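Local coordinates for disulfide bond forming protein (DsbF) (Mycobacterium tuberculosis, PDB 3IOS), which probably oxidises reduced, unfolded secreted proteins to give them disulfide bonds, the chain being the thioredoxin-fold part of a longer lipoprotein, at residues A[16-22]-A[34-38]; A[54-59]-A[88-94]; A[80-85]-A[100-104]; A[110-114]-A[128-132]. All coordinates share one frame; numbering follows the deposited sequence.

In the fold
All four contacts belong to one thioredoxin fold and each is only partly buried: Leu20 and Leu37 in contact 1, Ala58 and Phe88 in contact 2, Met85 in contact 3, and Phe111 and Val113 in contact 4 are buried, whereas Thr103 and Arg132 are exposed. Contact 1 joins two loops and contact 4 sets a helix-ending loop against strand 128-132; they touch through Phe22 and Phe111. Contacts 2 and 3 share helix 82-91, the first meeting its C-terminal end, the second its start. Contact 2, beside the redox-active cysteines, lies on the opposite side of the chain's centre from contacts 1 and 4. Direct hydrogen bonds cross contacts 1 and 4, whereas contacts 2 and 3 rely chiefly on packing.

Contact 1: residues A[16-22]-A[34-38]; sequences VPAQLQF and GESLL
The ring of Phe22 has Gly34 over one face: Gly34 CA stands 3.9 Å from the ring centroid, close to the normal, in a CH-pi contact. At the ring edge, in its plane, lies Gln19 O. Glycine suits this place because, with no side chain, its backbone can settle on the ring. Phe22 also holds Gly34 through its main chain, Gly34 N giving a nearly straight hydrogen bond of 2.8 Å to Phe22 O. The carboxylate of Glu35 stands almost perpendicular to the amide of Gln21. A bend at chi2 (89°) folds it back towards residues 20-22, with Glu35 OE1 3.5 Å from Gln21 CA. One water links Glu35 OE1 to Gln21 NE2, and a second links Glu35 OE2 to Phe22 O, which thus accepts two bonds. Away from these waters the contact is aliphatic: Pro17 CD meets Leu38 CD1 at 3.7 Å, and Leu20 sends CD2 towards Leu37 CD1 (4.2 Å) and CD1 towards Leu38. Leu37 and Phe22 continue inward onto Leu44 of strand 42-47. One direct backbone bond therefore fixes the two loops beside the Phe22 ring, while the partly exposed glutamate reaches its polar neighbours through water.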
loop_
_atom_site.group_PDB
_atom_site.type_symbol
_atom_site.label_atom_id
_atom_site.label_comp_id
_atom_site.label_asym_id
_atom_site.label_seq_id
_atom_site.Cartn_x
_atom_site.Cartn_y
_atom_site.Cartn_z
ATOM N N VAL A 16 16.968 3.455 -10.510
ATOM C CA VAL A 16 15.738 3.037 -9.852
ATOM C C VAL A 16 15.197 1.728 -10.376
ATOM O O VAL A 16 15.273 1.438 -11.570
ATOM C CB VAL A 16 14.602 4.062 -10.004
ATOM C CG1 VAL A 16 14.796 5.197 -9.043
ATOM C CG2 VAL A 16 14.535 4.560 -11.434
ATOM N N PRO A 17 14.635 0.916 -9.478
ATOM C CA PRO A 17 14.075 -0.362 -9.906
ATOM C C PRO A 17 12.839 -0.066 -10.747
ATOM O O PRO A 17 12.063 0.847 -10.438
ATOM C CB PRO A 17 13.745 -1.047 -8.584
ATOM C CG PRO A 17 13.399 0.105 -7.695
ATOM C CD PRO A 17 14.485 1.095 -8.023
ATOM N N ALA A 18 12.666 -0.826 -11.820
ATOM C CA ALA A 18 11.531 -0.637 -12.709
ATOM C C ALA A 18 10.213 -0.673 -11.949
ATOM O O ALA A 18 9.249 -0.015 -12.331
ATOM C CB ALA A 18 11.542 -1.709 -13.797
ATOM N N GLN A 19 10.179 -1.438 -10.863
ATOM C CA GLN A 19 8.973 -1.562 -10.057
ATOM C C GLN A 19 8.517 -0.236 -9.444
ATOM O O GLN A 19 7.340 -0.057 -9.152
ATOM C CB GLN A 19 9.186 -2.583 -8.932
ATOM C CG GLN A 19 9.438 -4.019 -9.388
ATOM C CD GLN A 19 10.907 -4.363 -9.531
ATOM O OE1 GLN A 19 11.274 -5.540 -9.614
ATOM N NE2 GLN A 19 11.758 -3.347 -9.569
ATOM N N LEU A 20 9.445 0.693 -9.245
ATOM C CA LEU A 20 9.085 1.977 -8.652
ATOM C C LEU A 20 8.821 3.058 -9.690
ATOM O O LEU A 20 8.506 4.194 -9.348
ATOM C CB LEU A 20 10.189 2.445 -7.701
ATOM C CG LEU A 20 10.417 1.561 -6.471
ATOM C CD1 LEU A 20 11.470 2.196 -5.578
ATOM C CD2 LEU A 20 9.107 1.399 -5.710
ATOM N N GLN A 21 8.942 2.705 -10.962
ATOM C CA GLN A 21 8.719 3.682 -12.012
ATOM C C GLN A 21 7.254 3.795 -12.387
ATOM O O GLN A 21 6.807 3.249 -13.396
ATOM C CB GLN A 21 9.571 3.338 -13.232
ATOM C CG GLN A 21 11.064 3.435 -12.945
ATOM C CD GLN A 21 11.923 3.193 -14.169
ATOM O OE1 GLN A 21 12.042 2.065 -14.650
ATOM N NE2 GLN A 21 12.526 4.259 -14.684
ATOM N N PHE A 22 6.512 4.510 -11.551
ATOM C CA PHE A 22 5.089 4.728 -11.763
ATOM C C PHE A 22 4.668 5.997 -11.038
ATOM O O PHE A 22 5.341 6.449 -10.114
ATOM C CB PHE A 22 4.286 3.522 -11.248
ATOM C CG PHE A 22 4.249 3.399 -9.742
ATOM C CD1 PHE A 22 3.328 4.123 -8.991
ATOM C CD2 PHE A 22 5.134 2.552 -9.078
ATOM C CE1 PHE A 22 3.290 4.010 -7.600
ATOM C CE2 PHE A 22 5.103 2.433 -7.685
ATOM C CZ PHE A 22 4.176 3.163 -6.948
ATOM N N GLY A 34 6.360 6.869 -7.511
ATOM C CA GLY A 34 6.914 5.662 -6.929
ATOM C C GLY A 34 8.388 5.809 -6.599
ATOM O O GLY A 34 8.890 5.213 -5.644
ATOM N N GLU A 35 9.092 6.615 -7.383
ATOM C CA GLU A 35 10.521 6.799 -7.157
ATOM C C GLU A 35 10.826 7.455 -5.807
ATOM O O GLU A 35 11.958 7.391 -5.317
ATOM C CB GLU A 35 11.133 7.622 -8.296
ATOM C CG GLU A 35 11.063 6.962 -9.678
ATOM C CD GLU A 35 9.788 7.285 -10.449
ATOM O OE1 GLU A 35 9.751 7.015 -11.671
ATOM O OE2 GLU A 35 8.824 7.806 -9.848
ATOM N N SER A 36 9.820 8.081 -5.204
ATOM C CA SER A 36 10.001 8.732 -3.912
ATOM C C SER A 36 10.220 7.689 -2.816
ATOM O O SER A 36 10.562 8.032 -1.684
ATOM C CB SER A 36 8.780 9.594 -3.569
ATOM O OG SER A 36 7.651 8.789 -3.280
ATOM N N LEU A 37 10.021 6.417 -3.155
ATOM C CA LEU A 37 10.210 5.339 -2.188
ATOM C C LEU A 37 11.624 4.766 -2.228
ATOM O O LEU A 37 12.006 3.999 -1.347
ATOM C CB LEU A 37 9.209 4.205 -2.441
ATOM C CG LEU A 37 7.723 4.557 -2.408
ATOM C CD1 LEU A 37 6.918 3.300 -2.670
ATOM C CD2 LEU A 37 7.340 5.166 -1.065
ATOM N N LEU A 38 12.400 5.130 -3.243
ATOM C CA LEU A 38 13.766 4.619 -3.363
ATOM C C LEU A 38 14.676 5.103 -2.235
ATOM O O LEU A 38 14.717 6.294 -1.923
ATOM C CB LEU A 38 14.382 5.026 -4.703
ATOM C CG LEU A 38 15.784 4.457 -4.947
ATOM C CD1 LEU A 38 15.697 2.940 -5.043
ATOM C CD2 LEU A 38 16.378 5.041 -6.210
HETATM O O HOH W 1 11.769 6.725 -13.482
HETATM O O HOH W 2 6.782 8.874 -11.224
#

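Contact 2: residues A[54-59]-A[88-94]; sequences CQGEAP and FVNKYPV
The active-site helix 52-67 of the thioredoxin fold, with Cys54 of the redox-active Cys51-Cys54 pair near its start, here packs through Gln55 and Ala58 against Phe88 and Tyr92 at the end of helix 82-91. Tyr92 turns one ring face to the first helix: Gln55 CA lies over it towards the rim, and Gln55 O is 3.6 Å from Tyr92 CE2. Lys91 CD lies over the opposite face, so the phenol is held between the two. The methylenes of Gln55 cross the hydroxyl end of the ring at a slant, CB standing 3.5 Å from Tyr92 CZ, and the amide plane is only 16° from that of the ring. Gln55 NE2 bonds to Pro49 O. With CG anti to the backbone N (chi1 -179°), the Phe88 ring extends towards helix 52-67; its CZ comes 3.7 Å from Cys54 O, which lies at the ring edge near the plane. Alanine suits position 58 because its methyl fits among three larger groups: Ala58 CB is 3.5 Å from Tyr92 CB, 3.9 Å from Phe88 CZ and 4.0 Å from Val94 CG1. Further along, Pro93 CG meets Pro59 CA at 3.7 Å, just where the helix kinks for want of a proline N-H. Phe88 stacks on Trp47, and Trp45 touches Ala58, Phe88 and Val94. No clear hydrogen bond crosses the contact, so shape and apolar cover hold the redox helix to its neighbour.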
loop_
_atom_site.group_PDB
_atom_site.type_symbol
_atom_site.label_atom_id
_atom_site.label_comp_id
_atom_site.label_asym_id
_atom_site.label_seq_id
_atom_site.Cartn_x
_atom_site.Cartn_y
_atom_site.Cartn_z
ATOM N N CYS A 54 -9.958 -6.989 3.266
ATOM C CA CYS A 54 -9.259 -5.712 3.394
ATOM C C CYS A 54 -9.841 -4.881 4.516
ATOM O O CYS A 54 -9.118 -4.179 5.218
ATOM C CB CYS A 54 -9.342 -4.918 2.101
ATOM S SG CYS A 54 -8.372 -5.649 0.753
ATOM N N GLN A 55 -11.155 -4.955 4.671
ATOM C CA GLN A 55 -11.824 -4.218 5.729
ATOM C C GLN A 55 -11.312 -4.742 7.065
ATOM O O GLN A 55 -11.088 -3.975 8.001
ATOM C CB GLN A 55 -13.339 -4.406 5.615
ATOM C CG GLN A 55 -13.930 -3.742 4.379
ATOM C CD GLN A 55 -15.328 -4.227 4.050
ATOM O OE1 GLN A 55 -15.977 -4.893 4.857
ATOM N NE2 GLN A 55 -15.799 -3.894 2.853
ATOM N N GLY A 56 -11.101 -6.051 7.136
ATOM C CA GLY A 56 -10.609 -6.649 8.363
ATOM C C GLY A 56 -9.149 -6.349 8.645
ATOM O O GLY A 56 -8.751 -6.205 9.800
ATOM N N GLU A 57 -8.340 -6.243 7.597
ATOM C CA GLU A 57 -6.922 -5.971 7.790
ATOM C C GLU A 57 -6.585 -4.492 7.945
ATOM O O GLU A 57 -5.504 -4.148 8.418
ATOM C CB GLU A 57 -6.111 -6.550 6.633
ATOM C CG GLU A 57 -6.357 -8.025 6.393
ATOM C CD GLU A 57 -5.247 -8.677 5.600
ATOM O OE1 GLU A 57 -4.762 -8.063 4.628
ATOM O OE2 GLU A 57 -4.866 -9.813 5.946
ATOM N N ALA A 58 -7.507 -3.623 7.548
ATOM C CA ALA A 58 -7.274 -2.184 7.629
ATOM C C ALA A 58 -6.756 -1.697 8.985
ATOM O O ALA A 58 -5.745 -1.003 9.046
ATOM C CB ALA A 58 -8.540 -1.428 7.243
ATOM N N PRO A 59 -7.431 -2.059 10.090
ATOM C CA PRO A 59 -6.947 -1.601 11.401
ATOM C C PRO A 59 -5.556 -2.133 11.740
ATOM O O PRO A 59 -4.787 -1.486 12.455
ATOM C CB PRO A 59 -8.025 -2.101 12.362
ATOM C CG PRO A 59 -8.545 -3.329 11.680
ATOM C CD PRO A 59 -8.643 -2.882 10.238
ATOM N N PHE A 88 -14.280 3.809 2.662
ATOM C CA PHE A 88 -13.397 2.840 3.297
ATOM C C PHE A 88 -12.405 3.542 4.232
ATOM O O PHE A 88 -12.254 3.157 5.394
ATOM C CB PHE A 88 -12.650 2.057 2.211
ATOM C CG PHE A 88 -11.708 1.004 2.739
ATOM C CD1 PHE A 88 -12.105 -0.327 2.823
ATOM C CD2 PHE A 88 -10.405 1.339 3.101
ATOM C CE1 PHE A 88 -11.212 -1.313 3.253
ATOM C CE2 PHE A 88 -9.506 0.363 3.534
ATOM C CZ PHE A 88 -9.911 -0.967 3.607
ATOM N N VAL A 89 -11.731 4.577 3.732
ATOM C CA VAL A 89 -10.766 5.292 4.556
ATOM C C VAL A 89 -11.442 5.998 5.732
ATOM O O VAL A 89 -10.832 6.166 6.784
ATOM C CB VAL A 89 -9.949 6.316 3.722
ATOM C CG1 VAL A 89 -9.172 5.591 2.631
ATOM C CG2 VAL A 89 -10.864 7.354 3.114
ATOM N N ASN A 90 -12.700 6.401 5.563
ATOM C CA ASN A 90 -13.429 7.062 6.645
ATOM C C ASN A 90 -13.803 6.065 7.734
ATOM O O ASN A 90 -13.748 6.374 8.925
ATOM C CB ASN A 90 -14.722 7.718 6.136
ATOM C CG ASN A 90 -14.480 9.017 5.385
ATOM O OD1 ASN A 90 -13.526 9.718 5.642
ATOM N ND2 ASN A 90 -15.370 9.346 4.464
ATOM N N LYS A 91 -14.175 4.860 7.317
ATOM C CA LYS A 91 -14.599 3.817 8.246
ATOM C C LYS A 91 -13.439 3.153 8.987
ATOM O O LYS A 91 -13.570 2.835 10.176
ATOM C CB LYS A 91 -15.390 2.751 7.486
ATOM C CG LYS A 91 -16.373 1.951 8.332
ATOM C CD LYS A 91 -15.673 1.021 9.308
ATOM C CE LYS A 91 -16.680 0.191 10.095
ATOM N NZ LYS A 91 -16.012 -0.737 11.054
ATOM N N TYR A 92 -12.310 2.948 8.307
ATOM C CA TYR A 92 -11.191 2.313 8.980
ATOM C C TYR A 92 -10.010 3.255 9.152
ATOM O O TYR A 92 -9.732 4.096 8.275
ATOM C CB TYR A 92 -10.790 1.024 8.201
ATOM C CG TYR A 92 -11.982 0.199 7.802
ATOM C CD1 TYR A 92 -12.517 0.321 6.525
ATOM C CD2 TYR A 92 -12.578 -0.708 8.691
ATOM C CE1 TYR A 92 -13.610 -0.438 6.127
ATOM C CE2 TYR A 92 -13.676 -1.476 8.297
ATOM C CZ TYR A 92 -14.184 -1.332 7.021
ATOM O OH TYR A 92 -15.272 -2.076 6.645
ATOM N N PRO A 93 -9.229 3.097 10.232
ATOM C CA PRO A 93 -8.057 3.866 10.650
ATOM C C PRO A 93 -6.812 3.751 9.776
ATOM O O PRO A 93 -5.770 3.258 10.210
ATOM C CB PRO A 93 -7.787 3.317 12.069
ATOM C CG PRO A 93 -8.102 1.890 11.936
ATOM C CD PRO A 93 -9.432 1.959 11.113
ATOM N N VAL A 94 -6.935 4.261 8.567
ATOM C CA VAL A 94 -5.838 4.233 7.617
ATOM C C VAL A 94 -5.659 5.579 6.921
ATOM O O VAL A 94 -5.091 5.650 5.832
ATOM C CB VAL A 94 -6.065 3.145 6.542
ATOM C CG1 VAL A 94 -6.135 1.768 7.191
ATOM C CG2 VAL A 94 -7.347 3.437 5.781
#

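Contact 3: residues A[80-85]-A[100-104]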
loop_
_atom_site.group_PDB
_atom_site.type_symbol
_atom_site.label_atom_id
_atom_site.label_comp_id
_atom_site.label_asym_id
_atom_site.label_seq_id
_atom_site.Cartn_x
_atom_site.Cartn_y
_atom_site.Cartn_z
ATOM N N ASP A 80 -12.632 -0.039 -8.007
ATOM C CA ASP A 80 -13.798 0.727 -7.591
ATOM C C ASP A 80 -13.532 2.192 -7.896
ATOM O O ASP A 80 -12.493 2.524 -8.469
ATOM C CB ASP A 80 -14.062 0.519 -6.098
ATOM C CG ASP A 80 -15.533 0.639 -5.744
ATOM O OD1 ASP A 80 -15.939 0.104 -4.691
ATOM O OD2 ASP A 80 -16.282 1.274 -6.517
ATOM N N GLN A 81 -14.467 3.061 -7.530
ATOM C CA GLN A 81 -14.307 4.487 -7.774
ATOM C C GLN A 81 -13.991 5.225 -6.477
ATOM O O GLN A 81 -14.109 4.667 -5.385
ATOM C CB GLN A 81 -15.575 5.052 -8.422
ATOM C CG GLN A 81 -15.935 4.358 -9.732
ATOM C CD GLN A 81 -14.898 4.574 -10.824
ATOM O OE1 GLN A 81 -14.783 3.773 -11.752
ATOM N NE2 GLN A 81 -14.149 5.669 -10.726
ATOM N N VAL A 82 -13.587 6.482 -6.609
ATOM C CA VAL A 82 -13.213 7.310 -5.471
ATOM C C VAL A 82 -14.179 7.337 -4.284
ATOM O O VAL A 82 -13.759 7.162 -3.140
ATOM C CB VAL A 82 -12.932 8.766 -5.930
ATOM C CG1 VAL A 82 -12.694 9.665 -4.724
ATOM C CG2 VAL A 82 -11.714 8.787 -6.842
ATOM N N PRO A 83 -15.480 7.562 -4.529
ATOM C CA PRO A 83 -16.436 7.598 -3.417
ATOM C C PRO A 83 -16.351 6.380 -2.500
ATOM O O PRO A 83 -16.376 6.512 -1.279
ATOM C CB PRO A 83 -17.785 7.694 -4.126
ATOM C CG PRO A 83 -17.450 8.485 -5.354
ATOM C CD PRO A 83 -16.157 7.842 -5.810
ATOM N N ALA A 84 -16.256 5.197 -3.097
ATOM C CA ALA A 84 -16.173 3.961 -2.321
ATOM C C ALA A 84 -14.862 3.926 -1.545
ATOM O O ALA A 84 -14.808 3.450 -0.412
ATOM C CB ALA A 84 -16.275 2.756 -3.245
ATOM N N MET A 85 -13.803 4.436 -2.161
ATOM C CA MET A 85 -12.502 4.474 -1.507
ATOM C C MET A 85 -12.545 5.403 -0.297
ATOM O O MET A 85 -12.011 5.080 0.759
ATOM C CB MET A 85 -11.443 4.936 -2.502
ATOM C CG MET A 85 -11.339 4.027 -3.704
ATOM S SD MET A 85 -10.202 4.632 -4.951
ATOM C CE MET A 85 -10.161 3.283 -6.021
ATOM N N LEU A 100 -3.485 5.767 -2.463
ATOM C CA LEU A 100 -3.548 6.032 -3.901
ATOM C C LEU A 100 -4.855 5.530 -4.494
ATOM O O LEU A 100 -5.295 4.415 -4.205
ATOM C CB LEU A 100 -2.392 5.347 -4.635
ATOM C CG LEU A 100 -0.989 5.625 -4.102
ATOM C CD1 LEU A 100 0.029 4.944 -4.995
ATOM C CD2 LEU A 100 -0.747 7.117 -4.045
ATOM N N ALA A 101 -5.474 6.356 -5.331
ATOM C CA ALA A 101 -6.725 5.974 -5.985
ATOM C C ALA A 101 -6.360 5.426 -7.363
ATOM O O ALA A 101 -6.320 6.171 -8.344
ATOM C CB ALA A 101 -7.637 7.186 -6.116
ATOM N N ASP A 102 -6.097 4.124 -7.427
ATOM C CA ASP A 102 -5.687 3.460 -8.665
ATOM C C ASP A 102 -6.871 3.013 -9.521
ATOM O O ASP A 102 -7.013 1.830 -9.837
ATOM C CB ASP A 102 -4.787 2.262 -8.316
ATOM C CG ASP A 102 -4.120 1.649 -9.534
ATOM O OD1 ASP A 102 -3.677 2.417 -10.417
ATOM O OD2 ASP A 102 -4.024 0.406 -9.602
ATOM N N THR A 103 -7.705 3.972 -9.908
ATOM C CA THR A 103 -8.882 3.678 -10.714
ATOM C C THR A 103 -8.562 3.135 -12.101
ATOM O O THR A 103 -9.344 2.363 -12.659
ATOM C CB THR A 103 -9.793 4.918 -10.851
ATOM O OG1 THR A 103 -9.041 6.022 -11.369
ATOM C CG2 THR A 103 -10.377 5.296 -9.500
ATOM N N ASP A 104 -7.424 3.527 -12.673
ATOM C CA ASP A 104 -7.072 3.014 -13.993
ATOM C C ASP A 104 -6.311 1.700 -13.868
ATOM O O ASP A 104 -5.946 1.080 -14.863
ATOM C CB ASP A 104 -6.263 4.049 -14.801
ATOM C CG ASP A 104 -4.886 4.323 -14.225
ATOM O OD1 ASP A 104 -4.179 5.179 -14.801
ATOM O OD2 ASP A 104 -4.500 3.697 -13.218
#
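Apolar packing joins Met85 to Ala101 and to the methyl of Thr103. Met85 reaches out from the helix on an extended chain, which brings its SD to 3.8 Å from Ala101 CB and its CE to 4.0 Å from Thr103 CG2. A long, flexible thioether spans the distance from helix to strand, and the small Ala101 leaves it room. Val82 CG2 is a looser neighbour, 4.4 Å from Ala101 CB. A second kind of meeting sets a methyl against polar groups: Thr103 CG2, beside its own backbone N, lies 3.6 Å from Asp80 O and 4.0 Å from Gln81 NE2, the Gln81 side chain crossing Thr103 at about a right angle. No hydrogen bond crosses the contact. Asp80 OD2 accepts from Gln81 N at 2.7 Å, on the anti side and 29° out of the carboxylate plane, which steadies the residue at the N-cap position of helix 82-91. Asp102 turns away and takes Val107 N and Trp108 N of helix 106-110 with its two oxygens. The contact lies within a beta-alpha-beta crossover: the chain leaves strand 72-77, runs through helix 82-91 and returns as the parallel edge strand 98-101, on which the helix start rests.

Contact 4: residues A[110-114]-A[128-132]; sequences NFGVT and VDVVR
Phe111 meets strand 128-132 with its ring edge: Val128 CG1 lies in the ring plane, 4.0 Å from Phe111 CE1, and Val130 CG2 also approaches the edge, 4.4 Å from Phe111 CD1. The Phe111 and Val128 side chains cross at about a right angle. One face of this ring has Asn110 ND2 above it, towards the rim, and the ring meets that of Phe46 at a steep angle. Valines, branched and compact, suit a strand whose inner side must fit round an aromatic edge; Val130 adds a second methyl, CG1, 4.3 Å from Val113 CG2. At the outer end Arg132 extends from CG to NE and then turns its guanidinium towards the loop. Its NH1 donates to Gly112 O at 2.7 Å (N-H...O angle 163°). The oxygen lies in the guanidinium plane, yet the donor stands 56° out of the carbonyl plane, so it is not on a lone pair. A water between NH1 and Phe111 O appears to bridge them, though its distances are suspiciously short. The positive charge would be favourable beside carbonyls at the end of a helix. Gly112, at a positive phi (66°), is the C-prime residue of a Schellman motif closing helix 106-110, with Val113 N bonded to Trp108 O and Gly112 N to Ala109 O; the loop so formed packs on an edge strand of the thioredoxin-fold sheet.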
loop_
_atom_site.group_PDB
_atom_site.type_symbol
_atom_site.label_atom_id
_atom_site.label_comp_id
_atom_site.label_asym_id
_atom_site.label_seq_id
_atom_site.Cartn_x
_atom_site.Cartn_y
_atom_site.Cartn_z
ATOM N N ASN A 110 1.473 -2.579 -12.350
ATOM C CA ASN A 110 2.909 -2.412 -12.191
ATOM C C ASN A 110 3.531 -3.415 -11.223
ATOM O O ASN A 110 4.713 -3.743 -11.335
ATOM C CB ASN A 110 3.216 -0.996 -11.715
ATOM C CG ASN A 110 4.696 -0.755 -11.550
ATOM O OD1 ASN A 110 5.417 -0.629 -12.521
ATOM N ND2 ASN A 110 5.158 -0.715 -10.309
ATOM N N PHE A 111 2.741 -3.904 -10.274
ATOM C CA PHE A 111 3.241 -4.857 -9.292
ATOM C C PHE A 111 2.718 -6.267 -9.524
ATOM O O PHE A 111 2.916 -7.159 -8.699
ATOM C CB PHE A 111 2.870 -4.390 -7.882
ATOM C CG PHE A 111 3.692 -3.232 -7.391
ATOM C CD1 PHE A 111 4.927 -3.450 -6.783
ATOM C CD2 PHE A 111 3.241 -1.927 -7.544
ATOM C CE1 PHE A 111 5.702 -2.382 -6.336
ATOM C CE2 PHE A 111 4.010 -0.846 -7.099
ATOM C CZ PHE A 111 5.243 -1.079 -6.493
ATOM N N GLY A 112 2.046 -6.462 -10.654
ATOM C CA GLY A 112 1.501 -7.768 -10.973
ATOM C C GLY A 112 0.397 -8.205 -10.027
ATOM O O GLY A 112 0.188 -9.400 -9.815
ATOM N N VAL A 113 -0.308 -7.239 -9.447
ATOM C CA VAL A 113 -1.391 -7.551 -8.521
ATOM C C VAL A 113 -2.720 -7.548 -9.263
ATOM O O VAL A 113 -3.113 -6.544 -9.857
ATOM C CB VAL A 113 -1.453 -6.532 -7.359
ATOM C CG1 VAL A 113 -2.659 -6.824 -6.470
ATOM C CG2 VAL A 113 -0.173 -6.604 -6.536
ATOM N N THR A 114 -3.406 -8.684 -9.234
ATOM C CA THR A 114 -4.689 -8.807 -9.907
ATOM C C THR A 114 -5.808 -8.991 -8.895
ATOM O O THR A 114 -6.976 -8.737 -9.194
ATOM C CB THR A 114 -4.690 -9.997 -10.886
ATOM O OG1 THR A 114 -4.277 -11.184 -10.198
ATOM C CG2 THR A 114 -3.740 -9.730 -12.043
ATOM N N VAL A 128 12.134 -5.434 -4.261
ATOM C CA VAL A 128 10.689 -5.537 -4.100
ATOM C C VAL A 128 10.197 -6.974 -3.998
ATOM O O VAL A 128 10.492 -7.811 -4.855
ATOM C CB VAL A 128 9.957 -4.861 -5.277
ATOM C CG1 VAL A 128 8.450 -5.016 -5.115
ATOM C CG2 VAL A 128 10.347 -3.395 -5.354
ATOM N N ASP A 129 9.436 -7.250 -2.945
ATOM C CA ASP A 129 8.879 -8.578 -2.727
ATOM C C ASP A 129 7.366 -8.454 -2.575
ATOM O O ASP A 129 6.880 -7.768 -1.677
ATOM C CB ASP A 129 9.493 -9.203 -1.472
ATOM C CG ASP A 129 8.958 -10.593 -1.188
ATOM O OD1 ASP A 129 8.973 -11.436 -2.108
ATOM O OD2 ASP A 129 8.530 -10.842 -0.042
ATOM N N VAL A 130 6.627 -9.110 -3.463
ATOM C CA VAL A 130 5.170 -9.057 -3.426
ATOM C C VAL A 130 4.581 -10.305 -2.789
ATOM O O VAL A 130 4.915 -11.430 -3.167
ATOM C CB VAL A 130 4.573 -8.908 -4.845
ATOM C CG1 VAL A 130 3.049 -8.875 -4.775
ATOM C CG2 VAL A 130 5.099 -7.648 -5.495
ATOM N N VAL A 131 3.709 -10.093 -1.811
ATOM C CA VAL A 131 3.048 -11.183 -1.113
ATOM C C VAL A 131 1.555 -11.071 -1.372
ATOM O O VAL A 131 0.930 -10.065 -1.051
ATOM C CB VAL A 131 3.301 -11.116 0.407
ATOM C CG1 VAL A 131 2.523 -12.218 1.111
ATOM C CG2 VAL A 131 4.795 -11.248 0.692
ATOM N N ARG A 132 0.981 -12.110 -1.964
ATOM C CA ARG A 132 -0.442 -12.101 -2.260
ATOM C C ARG A 132 -1.202 -12.883 -1.207
ATOM O O ARG A 132 -0.901 -14.047 -0.940
ATOM C CB ARG A 132 -0.686 -12.702 -3.641
ATOM C CG ARG A 132 0.010 -11.943 -4.748
ATOM C CD ARG A 132 -0.198 -12.610 -6.094
ATOM N NE ARG A 132 0.337 -11.797 -7.183
ATOM C CZ ARG A 132 1.625 -11.518 -7.352
ATOM N NH1 ARG A 132 2.007 -10.765 -8.374
ATOM N NH2 ARG A 132 2.535 -11.994 -6.512
HETATM O O HOH W 3 4.077 -9.526 -8.826
#